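Local coordinates for acyl-coenzyme A oxidase acox-1.2 (Caenorhabditis elegans, PDB 5K3J), which catalyses the FAD-dependent first step of peroxisomal beta-oxidation of ascaroside pheromone side chains, desaturating ascaroside-CoA thioesters with a 5-carbon omega side chain and yielding hydrogen peroxide, at residues I119-S124 and Y197-A202; Y147-L152 and S287-I292; S294-E299 and C429-E434. One frame throughout, in Å; residues are numbered along the deposited sequence.

Interaction 1: I119-S124 and Y197-A202; sequences IPTLQS and YALVVA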
loop_
_atom_site.group_PDB
_atom_site.type_symbol
_atom_site.label_atom_id
_atom_site.label_comp_id
_atom_site.label_asym_id
_atom_site.label_seq_id
_atom_site.Cartn_x
_atom_site.Cartn_y
_atom_site.Cartn_z
ATOM N N ILE A 119 23.190 3.886 19.069
ATOM C CA ILE A 119 24.147 2.973 19.690
ATOM C C ILE A 119 25.075 2.302 18.657
ATOM O O ILE A 119 26.286 2.240 18.878
ATOM C CB ILE A 119 23.424 1.890 20.532
ATOM C CG1 ILE A 119 22.865 2.487 21.824
ATOM C CG2 ILE A 119 24.356 0.736 20.855
ATOM C CD1 ILE A 119 22.296 1.453 22.768
ATOM N N PRO A 120 24.523 1.795 17.533
ATOM C CA PRO A 120 25.433 1.183 16.557
ATOM C C PRO A 120 26.424 2.153 15.908
ATOM O O PRO A 120 27.461 1.698 15.430
ATOM C CB PRO A 120 24.478 0.614 15.505
ATOM C CG PRO A 120 23.225 0.362 16.242
ATOM C CD PRO A 120 23.116 1.492 17.210
ATOM N N THR A 121 26.117 3.448 15.882
ATOM C CA THR A 121 27.033 4.427 15.299
ATOM C C THR A 121 28.160 4.741 16.275
ATOM O O THR A 121 29.310 4.916 15.871
ATOM C CB THR A 121 26.306 5.738 14.899
ATOM O OG1 THR A 121 25.521 5.509 13.721
ATOM C CG2 THR A 121 27.305 6.852 14.606
ATOM N N LEU A 122 27.833 4.798 17.563
ATOM C CA LEU A 122 28.849 4.994 18.589
ATOM C C LEU A 122 29.824 3.824 18.585
ATOM O O LEU A 122 31.030 4.005 18.757
ATOM C CB LEU A 122 28.214 5.142 19.971
ATOM C CG LEU A 122 27.503 6.462 20.270
ATOM C CD1 LEU A 122 26.747 6.363 21.588
ATOM C CD2 LEU A 122 28.494 7.618 20.296
ATOM N N GLN A 123 29.291 2.625 18.373
ATOM C CA GLN A 123 30.097 1.411 18.342
ATOM C C GLN A 123 31.093 1.419 17.190
ATOM O O GLN A 123 32.240 0.996 17.347
ATOM C CB GLN A 123 29.196 0.180 18.237
ATOM C CG GLN A 123 28.405 -0.108 19.497
ATOM C CD GLN A 123 27.380 -1.207 19.305
ATOM O OE1 GLN A 123 26.720 -1.285 18.269
ATOM N NE2 GLN A 123 27.243 -2.063 20.307
ATOM N N SER A 124 30.657 1.915 16.036
ATOM C CA SER A 124 31.458 1.828 14.821
ATOM C C SER A 124 32.245 3.102 14.508
ATOM O O SER A 124 33.154 3.078 13.677
ATOM C CB SER A 124 30.564 1.485 13.627
ATOM O OG SER A 124 29.541 2.455 13.454
ATOM N N TYR A 197 20.036 13.638 23.547
ATOM C CA TYR A 197 21.274 13.619 22.783
ATOM C C TYR A 197 20.999 13.217 21.340
ATOM O O TYR A 197 20.099 12.427 21.067
ATOM C CB TYR A 197 22.286 12.662 23.409
ATOM C CG TYR A 197 22.983 13.214 24.630
ATOM C CD1 TYR A 197 22.343 13.241 25.862
ATOM C CD2 TYR A 197 24.281 13.707 24.554
ATOM C CE1 TYR A 197 22.971 13.743 26.981
ATOM C CE2 TYR A 197 24.919 14.214 25.672
ATOM C CZ TYR A 197 24.255 14.228 26.884
ATOM O OH TYR A 197 24.871 14.725 28.009
ATOM N N ALA A 198 21.771 13.775 20.417
ATOM C CA ALA A 198 21.640 13.447 19.005
ATOM C C ALA A 198 22.997 13.361 18.320
ATOM O O ALA A 198 23.881 14.181 18.567
ATOM C CB ALA A 198 20.767 14.474 18.311
ATOM N N LEU A 199 23.161 12.365 17.458
ATOM C CA LEU A 199 24.342 12.294 16.612
ATOM C C LEU A 199 24.042 13.039 15.321
ATOM O O LEU A 199 23.382 12.508 14.428
ATOM C CB LEU A 199 24.742 10.842 16.341
ATOM C CG LEU A 199 25.557 10.187 17.460
ATOM C CD1 LEU A 199 25.601 8.673 17.319
ATOM C CD2 LEU A 199 26.959 10.763 17.454
ATOM N N VAL A 200 24.511 14.280 15.241
ATOM C CA VAL A 200 24.182 15.168 14.132
ATOM C C VAL A 200 25.214 15.135 13.014
ATOM O O VAL A 200 26.392 15.426 13.229
ATOM C CB VAL A 200 24.034 16.616 14.617
ATOM C CG1 VAL A 200 23.791 17.551 13.442
ATOM C CG2 VAL A 200 22.905 16.709 15.618
ATOM N N VAL A 201 24.752 14.786 11.818
ATOM C CA VAL A 201 25.609 14.725 10.643
ATOM C C VAL A 201 25.734 16.101 10.004
ATOM O O VAL A 201 24.736 16.711 9.617
ATOM C CB VAL A 201 25.070 13.731 9.600
ATOM C CG1 VAL A 201 25.982 13.695 8.384
ATOM C CG2 VAL A 201 24.919 12.342 10.212
ATOM N N ALA A 202 26.965 16.589 9.892
ATOM C CA ALA A 202 27.194 17.926 9.355
ATOM C C ALA A 202 28.421 17.983 8.457
ATOM O O ALA A 202 29.342 17.184 8.592
ATOM C CB ALA A 202 27.329 18.933 10.484
#

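Interaction 2: Y147-L152 and S287-I292; sequences YAQTEL and SGMVKI. With FAD (flavin-adenine dinucleotide), chain C.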
loop_
_atom_site.group_PDB
_atom_site.type_symbol
_atom_site.label_atom_id
_atom_site.label_comp_id
_atom_site.label_asym_id
_atom_site.label_seq_id
_atom_site.Cartn_x
_atom_site.Cartn_y
_atom_site.Cartn_z
ATOM N N TYR A 147 19.746 9.289 15.384
ATOM C CA TYR A 147 20.574 9.473 14.194
ATOM C C TYR A 147 20.034 10.648 13.368
ATOM O O TYR A 147 19.095 10.485 12.591
ATOM C CB TYR A 147 20.587 8.173 13.380
ATOM C CG TYR A 147 21.543 8.106 12.203
ATOM C CD1 TYR A 147 22.864 7.700 12.374
ATOM C CD2 TYR A 147 21.115 8.406 10.915
ATOM C CE1 TYR A 147 23.733 7.620 11.299
ATOM C CE2 TYR A 147 21.985 8.330 9.838
ATOM C CZ TYR A 147 23.286 7.935 10.038
ATOM O OH TYR A 147 24.139 7.861 8.961
ATOM N N ALA A 148 20.622 11.828 13.548
ATOM C CA ALA A 148 20.114 13.048 12.921
ATOM C C ALA A 148 20.878 13.400 11.647
ATOM O O ALA A 148 21.826 14.183 11.674
ATOM C CB ALA A 148 20.165 14.203 13.906
ATOM N N GLN A 149 20.453 12.823 10.529
ATOM C CA GLN A 149 21.159 12.987 9.262
ATOM C C GLN A 149 20.332 13.754 8.236
ATOM O O GLN A 149 20.721 14.842 7.798
ATOM C CB GLN A 149 21.548 11.618 8.699
ATOM C CG GLN A 149 22.360 11.660 7.416
ATOM C CD GLN A 149 22.902 10.297 7.029
ATOM O OE1 GLN A 149 23.959 9.882 7.502
ATOM N NE2 GLN A 149 22.181 9.595 6.167
ATOM N N THR A 150 19.196 13.176 7.852
ATOM C CA THR A 150 18.336 13.755 6.828
ATOM C C THR A 150 17.888 15.165 7.182
ATOM O O THR A 150 17.494 15.439 8.316
ATOM C CB THR A 150 17.088 12.877 6.590
ATOM O OG1 THR A 150 17.500 11.556 6.218
ATOM C CG2 THR A 150 16.203 13.457 5.482
ATOM N N GLU A 151 17.970 16.057 6.202
ATOM C CA GLU A 151 17.454 17.406 6.349
ATOM C C GLU A 151 16.148 17.576 5.571
ATOM O O GLU A 151 15.764 16.700 4.794
ATOM C CB GLU A 151 18.496 18.423 5.893
ATOM C CG GLU A 151 19.740 18.430 6.779
ATOM C CD GLU A 151 20.891 19.219 6.182
ATOM O OE1 GLU A 151 20.835 19.519 4.971
ATOM O OE2 GLU A 151 21.848 19.538 6.923
ATOM N N LEU A 152 15.462 18.697 5.796
ATOM C CA LEU A 152 14.205 18.996 5.107
ATOM C C LEU A 152 14.394 19.012 3.591
ATOM O O LEU A 152 13.473 18.697 2.835
ATOM C CB LEU A 152 13.646 20.338 5.589
ATOM C CG LEU A 152 12.453 20.926 4.837
ATOM C CD1 LEU A 152 11.269 19.980 4.906
ATOM C CD2 LEU A 152 12.093 22.284 5.409
ATOM N N SER A 287 28.636 3.344 7.929
ATOM C CA SER A 287 28.551 1.996 8.480
ATOM C C SER A 287 27.231 1.714 9.190
ATOM O O SER A 287 26.743 0.585 9.171
ATOM C CB SER A 287 29.705 1.748 9.449
ATOM O OG SER A 287 29.583 0.473 10.055
ATOM N N GLY A 288 26.668 2.735 9.826
ATOM C CA GLY A 288 25.409 2.584 10.532
ATOM C C GLY A 288 24.280 2.250 9.579
ATOM O O GLY A 288 23.390 1.459 9.898
ATOM N N MET A 289 24.326 2.853 8.397
ATOM C CA MET A 289 23.318 2.624 7.371
ATOM C C MET A 289 23.342 1.189 6.858
ATOM O O MET A 289 22.292 0.580 6.653
ATOM C CB MET A 289 23.522 3.592 6.208
ATOM C CG MET A 289 22.590 4.788 6.224
ATOM S SD MET A 289 23.386 6.270 5.576
ATOM C CE MET A 289 24.214 5.615 4.127
ATOM N N VAL A 290 24.544 0.659 6.655
ATOM C CA VAL A 290 24.720 -0.686 6.121
ATOM C C VAL A 290 24.242 -1.740 7.117
ATOM O O VAL A 290 23.768 -2.803 6.720
ATOM C CB VAL A 290 26.200 -0.936 5.730
ATOM C CG1 VAL A 290 26.430 -2.383 5.294
ATOM C CG2 VAL A 290 26.612 0.018 4.623
ATOM N N LYS A 291 24.339 -1.441 8.408
ATOM C CA LYS A 291 23.838 -2.370 9.415
ATOM C C LYS A 291 22.332 -2.552 9.255
ATOM O O LYS A 291 21.825 -3.675 9.300
ATOM C CB LYS A 291 24.152 -1.895 10.834
ATOM C CG LYS A 291 23.766 -2.924 11.884
ATOM C CD LYS A 291 23.773 -2.343 13.278
ATOM C CE LYS A 291 22.489 -2.697 14.013
ATOM N NZ LYS A 291 22.206 -4.162 13.986
ATOM N N ILE A 292 21.628 -1.441 9.059
ATOM C CA ILE A 292 20.185 -1.466 8.850
ATOM C C ILE A 292 19.830 -2.240 7.584
ATOM O O ILE A 292 19.027 -3.169 7.627
ATOM C CB ILE A 292 19.597 -0.044 8.747
ATOM C CG1 ILE A 292 19.820 0.727 10.052
ATOM C CG2 ILE A 292 18.115 -0.106 8.395
ATOM C CD1 ILE A 292 19.216 0.064 11.271
HETATM P PA FAD C . 14.314 11.910 -2.192
HETATM O O1A FAD C . 15.766 11.919 -2.704
HETATM O O2A FAD C . 13.829 13.318 -1.975
HETATM O O5B FAD C . 13.333 11.187 -3.256
HETATM C C5B FAD C . 12.565 11.995 -4.164
HETATM C C4B FAD C . 12.452 11.253 -5.533
HETATM O O4B FAD C . 13.488 11.554 -6.277
HETATM C C3B FAD C . 12.526 9.732 -5.319
HETATM O O3B FAD C . 11.757 9.107 -6.221
HETATM C C2B FAD C . 14.025 9.401 -5.568
HETATM O O2B FAD C . 14.180 7.978 -5.998
HETATM C C1B FAD C . 14.334 10.202 -6.522
HETATM N N9A FAD C . 15.738 10.496 -6.519
HETATM C C8A FAD C . 16.437 11.207 -5.615
HETATM N N7A FAD C . 17.732 11.227 -6.010
HETATM C C5A FAD C . 17.833 10.519 -7.172
HETATM C C6A FAD C . 18.914 10.224 -7.999
HETATM N N6A FAD C . 20.307 10.523 -7.979
HETATM N N1A FAD C . 18.729 9.493 -9.102
HETATM C C2A FAD C . 17.480 9.036 -9.418
HETATM N N3A FAD C . 16.422 9.323 -8.614
HETATM C C4A FAD C . 16.611 10.069 -7.488
HETATM N N1 FAD C . 16.552 10.157 8.515
HETATM C C2 FAD C . 17.526 10.241 9.604
HETATM O O2 FAD C . 18.541 10.896 9.473
HETATM N N3 FAD C . 17.294 9.537 10.865
HETATM C C4 FAD C . 16.122 8.767 11.031
HETATM O O4 FAD C . 15.920 8.169 12.110
HETATM C C4X FAD C . 15.123 8.683 9.923
HETATM N N5 FAD C . 13.918 7.901 10.094
HETATM C C5X FAD C . 12.941 7.810 9.013
HETATM C C6 FAD C . 11.774 7.046 9.185
HETATM C C7 FAD C . 10.825 6.956 8.148
HETATM C C7M FAD C . 9.653 6.072 8.586
HETATM C C8 FAD C . 11.037 7.624 6.938
HETATM C C8M FAD C . 10.071 7.585 5.768
HETATM C C9 FAD C . 12.204 8.393 6.758
HETATM C C9A FAD C . 13.162 8.490 7.790
HETATM N N10 FAD C . 14.392 9.295 7.603
HETATM C C10 FAD C . 15.354 9.380 8.674
HETATM C "C1'" FAD C . 14.643 10.017 6.327
HETATM C "C2'" FAD C . 15.107 9.023 5.252
HETATM O "O2'" FAD C . 16.408 8.626 5.516
HETATM C "C3'" FAD C . 15.055 9.664 3.892
HETATM O "O3'" FAD C . 13.761 10.151 3.673
HETATM C "C4'" FAD C . 15.380 8.633 2.844
HETATM O "O4'" FAD C . 16.764 8.357 2.883
HETATM C "C5'" FAD C . 14.992 9.156 1.473
HETATM O "O5'" FAD C . 15.662 10.396 1.230
HETATM P P FAD C . 14.813 11.590 0.580
HETATM O O1P FAD C . 13.664 11.931 1.536
HETATM O O2P FAD C . 15.684 12.786 0.354
HETATM O O3P FAD C . 14.235 11.098 -0.811
#

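Interaction 3: S294-E299 and C429-E434; sequences SQMAME and CTYAGE. Unlike the reference sequence in segment 429-434: Ala-432 (reference Glu). With 6QA (~{S}-[2-[3-[[(2~{R})-4-[[[(2~{R},3~{S},4~{R},5~{R})-5-(6-aminopurin-9-yl)-4-oxidanyl-3-phosphonooxy-oxolan-2-yl]methoxy-oxidanyl-phosphoryl]oxy-oxidanyl-phosphoryl]oxy-3,3-dimethyl-2-oxidanyl-butanoyl]amino]propanoylamino]ethyl] 5-[(2~{R},3~{R},5~{R},6~{S})-6-methyl-3,5-bis(oxidanyl)oxan-2-yl]oxypentanethioate), chain E.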
loop_
_atom_site.group_PDB
_atom_site.type_symbol
_atom_site.label_atom_id
_atom_site.label_comp_id
_atom_site.label_asym_id
_atom_site.label_seq_id
_atom_site.Cartn_x
_atom_site.Cartn_y
_atom_site.Cartn_z
ATOM N N SER A 294 21.532 -4.375 5.808
ATOM C CA SER A 294 21.852 -5.788 5.950
ATOM C C SER A 294 20.781 -6.502 6.768
ATOM O O SER A 294 20.470 -7.667 6.526
ATOM C CB SER A 294 23.226 -5.965 6.606
ATOM O OG SER A 294 23.271 -5.335 7.877
ATOM N N GLN A 295 20.201 -5.779 7.719
ATOM C CA GLN A 295 19.295 -6.373 8.695
ATOM C C GLN A 295 17.847 -6.504 8.210
ATOM O O GLN A 295 17.122 -7.389 8.660
ATOM C CB GLN A 295 19.354 -5.551 9.992
ATOM C CG GLN A 295 18.385 -5.968 11.082
ATOM C CD GLN A 295 17.181 -5.049 11.165
ATOM O OE1 GLN A 295 16.946 -4.235 10.271
ATOM N NE2 GLN A 295 16.417 -5.170 12.245
ATOM N N MET A 296 17.424 -5.653 7.282
ATOM C CA MET A 296 15.999 -5.604 6.943
ATOM C C MET A 296 15.531 -6.688 5.975
ATOM O O MET A 296 14.345 -6.788 5.697
ATOM C CB MET A 296 15.627 -4.225 6.386
ATOM C CG MET A 296 16.685 -3.564 5.532
ATOM S SD MET A 296 16.229 -1.853 5.178
ATOM C CE MET A 296 14.638 -2.105 4.401
ATOM N N ALA A 297 16.444 -7.507 5.468
ATOM C CA ALA A 297 16.014 -8.701 4.752
ATOM C C ALA A 297 15.356 -9.633 5.765
ATOM O O ALA A 297 14.312 -10.231 5.500
ATOM C CB ALA A 297 17.178 -9.385 4.053
ATOM N N MET A 298 15.978 -9.726 6.936
ATOM C CA MET A 298 15.441 -10.467 8.067
ATOM C C MET A 298 14.126 -9.863 8.546
ATOM O O MET A 298 13.131 -10.569 8.711
ATOM C CB MET A 298 16.455 -10.474 9.206
ATOM C CG MET A 298 15.929 -11.044 10.504
ATOM S SD MET A 298 15.647 -12.815 10.407
ATOM C CE MET A 298 17.319 -13.381 10.114
ATOM N N GLU A 299 14.136 -8.551 8.763
ATOM C CA GLU A 299 13.008 -7.838 9.356
ATOM C C GLU A 299 11.824 -7.700 8.396
ATOM O O GLU A 299 10.666 -7.835 8.803
ATOM C CB GLU A 299 13.455 -6.455 9.821
ATOM C CG GLU A 299 12.380 -5.658 10.531
ATOM C CD GLU A 299 12.805 -4.231 10.807
ATOM O OE1 GLU A 299 13.581 -3.678 9.999
ATOM O OE2 GLU A 299 12.364 -3.661 11.828
ATOM N N CYS A 429 10.839 1.044 2.048
ATOM C CA CYS A 429 11.078 1.407 0.663
ATOM C C CYS A 429 11.612 2.832 0.550
ATOM O O CYS A 429 11.920 3.300 -0.548
ATOM C CB CYS A 429 9.791 1.272 -0.148
ATOM S SG CYS A 429 9.209 -0.422 -0.388
ATOM N N THR A 430 11.718 3.521 1.682
ATOM C CA THR A 430 12.123 4.920 1.679
ATOM C C THR A 430 13.289 5.171 2.630
ATOM O O THR A 430 14.340 5.650 2.207
ATOM C CB THR A 430 10.951 5.846 2.059
ATOM O OG1 THR A 430 9.943 5.790 1.041
ATOM C CG2 THR A 430 11.438 7.279 2.209
ATOM N N TYR A 431 13.112 4.849 3.911
ATOM C CA TYR A 431 14.185 5.060 4.880
ATOM C C TYR A 431 15.352 4.140 4.548
ATOM O O TYR A 431 15.192 3.192 3.780
ATOM C CB TYR A 431 13.699 4.843 6.329
ATOM C CG TYR A 431 13.249 3.434 6.705
ATOM C CD1 TYR A 431 14.120 2.349 6.638
ATOM C CD2 TYR A 431 11.966 3.206 7.183
ATOM C CE1 TYR A 431 13.714 1.076 6.994
ATOM C CE2 TYR A 431 11.550 1.933 7.542
ATOM C CZ TYR A 431 12.429 0.873 7.449
ATOM O OH TYR A 431 12.022 -0.395 7.806
ATOM N N ALA A 432 16.509 4.417 5.141
ATOM C CA ALA A 432 17.727 3.648 4.894
ATOM C C ALA A 432 18.047 3.571 3.400
ATOM O O ALA A 432 18.607 2.585 2.922
ATOM C CB ALA A 432 17.605 2.247 5.487
ATOM N N GLY A 433 17.696 4.629 2.674
ATOM C CA GLY A 433 17.974 4.720 1.253
ATOM C C GLY A 433 16.733 4.571 0.393
ATOM O O GLY A 433 16.063 3.542 0.438
ATOM N N GLU A 434 16.424 5.604 -0.385
ATOM C CA GLU A 434 15.324 5.544 -1.344
ATOM C C GLU A 434 15.558 4.380 -2.312
ATOM O O GLU A 434 16.651 4.239 -2.860
ATOM C CB GLU A 434 15.198 6.874 -2.099
ATOM C CG GLU A 434 13.790 7.210 -2.578
ATOM C CD GLU A 434 13.281 6.253 -3.640
ATOM O OE1 GLU A 434 13.984 6.067 -4.656
ATOM O OE2 GLU A 434 12.184 5.680 -3.454
HETATM P P26 6QA E . 27.412 10.155 -1.538
HETATM P P29 6QA E . 29.715 10.012 -3.482
HETATM P P50 6QA E . 30.907 4.612 -7.801
HETATM O O01 6QA E . 13.083 -0.844 10.403
HETATM C C02 6QA E . 14.277 -0.198 10.895
HETATM C C03 6QA E . 13.858 1.280 10.958
HETATM O O04 6QA E . 14.923 2.099 11.121
HETATM C C05 6QA E . 15.668 2.363 9.975
HETATM C C06 6QA E . 15.652 3.899 9.741
HETATM C C07 6QA E . 16.996 4.285 9.080
HETATM C C08 6QA E . 17.282 5.757 9.370
HETATM C C09 6QA E . 17.430 6.524 8.123
HETATM S S10 6QA E . 18.990 7.546 8.056
HETATM C C11 6QA E . 19.980 7.284 6.559
HETATM C C12 6QA E . 19.276 6.610 5.417
HETATM N N13 6QA E . 19.497 7.388 4.256
HETATM C C14 6QA E . 20.237 6.866 3.125
HETATM C C15 6QA E . 20.450 7.752 1.847
HETATM C C16 6QA E . 21.993 7.873 1.610
HETATM N N17 6QA E . 22.345 7.653 0.194
HETATM C C18 6QA E . 23.606 8.227 -0.293
HETATM C C19 6QA E . 24.001 8.015 -1.753
HETATM O O20 6QA E . 22.932 7.403 -2.438
HETATM C C21 6QA E . 25.269 7.124 -1.879
HETATM C C22 6QA E . 25.590 7.169 -3.437
HETATM C C23 6QA E . 24.947 5.693 -1.335
HETATM C C24 6QA E . 26.504 7.622 -1.135
HETATM O O25 6QA E . 27.282 8.542 -1.929
HETATM O O27 6QA E . 26.066 10.895 -1.592
HETATM O O28 6QA E . 28.500 10.815 -2.674
HETATM O O30 6QA E . 31.044 10.510 -2.906
HETATM O O31 6QA E . 29.498 8.354 -3.307
HETATM C C32 6QA E . 29.393 7.512 -4.391
HETATM C C33 6QA E . 30.775 6.744 -4.521
HETATM O O34 6QA E . 31.201 6.375 -3.375
HETATM C C35 6QA E . 31.193 4.751 -3.280
HETATM N N36 6QA E . 30.419 4.354 -2.092
HETATM C C37 6QA E . 29.245 4.865 -1.712
HETATM N N38 6QA E . 28.815 4.297 -0.585
HETATM C C39 6QA E . 29.749 3.377 -0.206
HETATM C C40 6QA E . 30.773 3.413 -1.153
HETATM N N41 6QA E . 31.843 2.586 -1.005
HETATM C C42 6QA E . 31.901 1.750 0.031
HETATM N N43 6QA E . 30.933 1.690 0.969
HETATM C C44 6QA E . 29.858 2.475 0.891
HETATM N N45 6QA E . 28.805 2.410 1.910
HETATM C C46 6QA E . 30.690 4.288 -4.383
HETATM O O47 6QA E . 31.612 3.277 -4.995
HETATM C C48 6QA E . 30.526 5.465 -5.341
HETATM O O49 6QA E . 31.423 5.395 -6.400
HETATM O O51 6QA E . 30.850 5.609 -8.920
HETATM O O52 6QA E . 29.517 3.995 -7.575
HETATM O O53 6QA E . 31.860 3.494 -8.128
HETATM O O54 6QA E . 29.642 10.355 -4.949
HETATM O O55 6QA E . 28.006 10.304 -0.150
HETATM O O56 6QA E . 24.300 8.865 0.444
HETATM O O57 6QA E . 20.699 5.774 3.138
HETATM O O58 6QA E . 16.540 6.442 7.285
HETATM O O59 6QA E . 12.951 1.522 12.068
HETATM C C60 6QA E . 13.504 1.120 13.326
HETATM C C61 6QA E . 12.449 1.539 14.324
HETATM C C62 6QA E . 13.839 -0.395 13.322
HETATM C C63 6QA E . 14.700 -0.767 12.190
HETATM O O64 6QA E . 14.547 -0.732 14.566
HETATM O O HOH W 1 12.825 -3.097 7.706
#

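Interaction 1: I119-S124 and Y197-A202
Leu-199 reaches from strand 197-205 to the helix 112-125 and places a single methyl, CD1, against Thr-121 and Leu-122. All of the contact between the two segments is apolar. CD1 lies 3.7 Å from CG2 of Thr-121 and 3.9 Å from CB of the same residue, the two side chains sliding past each other in opposite directions. On the next residue of the helix the touch is lighter: CD1 of Leu-199 stands 4.1 Å from the branch carbon CG of Leu-122, whose side chain runs at a slant to that of Leu-199.

The polar groups bond within their own elements. Thr-121 turns its methyl to the strand because CG2 is anti to the backbone N, while OG1 is engaged by the carbonyl of Leu-117 one turn earlier. Ser-124 OG donates to Pro-120 O at 3.0 Å, in the carbonyl plane and on a lone pair, and that oxygen also receives Ser-124 N. Pro-120 itself has no N-H to give, and the helix is kinked there. On the strand, the backbone of Leu-199 pairs with Cys-146 and Ala-148.

With the threonine hydroxyl occupied inside its helix, a methyl is what meets Leu-199. The helix is therefore joined to the beta-sheet here by van der Waals packing in a buried setting, without directional bonds between the segments.

Interaction 2: Y147-L152 and S287-I292
The pyrimidine side of the flavin site borders the acyl-CoA pocket where Tyr-147 and Gln-149 meet Met-289 of helix 287-315. The sulfur of Met-289 does the touching. Gln-149 NE2 points an N-H almost straight at SD, 3.6 Å away with an angle of 170° at the hydrogen, a weak hydrogen bond. Tyr-147 OH comes to 3.8 Å from the same SD. Both side chains cross the methionine at about a right angle, and the bend at chi2 (146°) brings its sulfur alongside both polar groups. Gln-149 spans the gap because its CG is anti to the backbone N (chi1 -177°) and the chain stays extended beyond. Its amide is also held from the other end, since Tyr-147 OH donates to Gln-149 OE1; with the oxygen claimed by the tyrosine, NE2 is left to face the sulfur.

The backbone of 147-150 grips the flavin. Tyr-147 O accepts from FAD N3 at 2.7 Å, while the N-H groups of Gln-149 and Thr-150 both donate to FAD O2, each at 2.9 Å. Thr-150 OG1 adds a bond to FAD N1, also 2.9 Å long. N3 further lies at the edge of the Tyr-147 ring, in its plane. Gln-338 of the second subunit is among the other residues hydrogen-bonded to FAD, so the cofactor is shared across the dimer.

Three donors thus converge on the N1-C2=O2 part of the isoalloxazine, a pattern that would be expected to favour negative charge there when the flavin is reduced. The side chains of Tyr-147 and Gln-149 meet the helix, while the backbone of 147-150 and the Thr-150 hydroxyl hold the flavin.

Interaction 3: S294-E299 and C429-E434
The helix around Met-296, kinked at 297-298, runs past an irregular loop, with Met-296 CA and Ala-432 CA 9.6 Å apart at the closest. Side chains bridge this separation. Met-296 SD packs 4.3 Å from Ala-432 CB, and its methyl CE comes obliquely to within 4.2 Å of Tyr-431 CE1. The polar link is indirect: a water donates to Glu-299 OE1 (2.5 Å) and is hydrogen-bonded to Tyr-431 OH (2.8 Å), sitting at the edge of the tyrosine ring. Glu-299 is extended from CG outward, and its OE1 also accepts from ascaroside hydroxyl O01 at 2.9 Å.

Tyr-431 has CG between its backbone N and carbonyl carbon (chi1 65°), which lays one ring face against the substrate, with C05 and the sugar carbon C03 over it. Replacing Tyr-431 by an alanine would probably leave the bridging water without one of its anchors and open a gap beneath the linker and sugar.

Ala-432 N donates to the thioester oxygen O58 at 2.9 Å and 170°, while its carbonyl is held by Arg-293. Glutamate is the reference residue at this position, the predicted proton acceptor. Glu-299, important for binding this ascaroside, marks the far end of an acyl-CoA oxidase active site in which the backbone N-H at the position of the predicted proton acceptor binds the thioester oxygen.

Overall arrangement
The three contacts step from the beta-sheet into the substrate channel. Interactions 1 and 2, centres 9 Å apart, use neighbouring strands of one sheet: Leu-199 O and Ala-148 N lie 3.0 Å apart, a probable hydrogen bond. Thr-121 OG1 also packs on Tyr-147 CE1 at 3.7 Å, so the helix of interaction 1 backs a flavin-binding residue. Interactions 2 and 3, centres 11 Å apart, both use helix 287-315 and touch where Ile-292 CG2 meets Ala-432 CB at 3.8 Å. Interaction 1 stays about 9 Å from interaction 3 at the nearest atoms. FAD O2' lies 2.8 Å from 6QA O58, bringing cofactor and thioester together between 147-152 and 429-434.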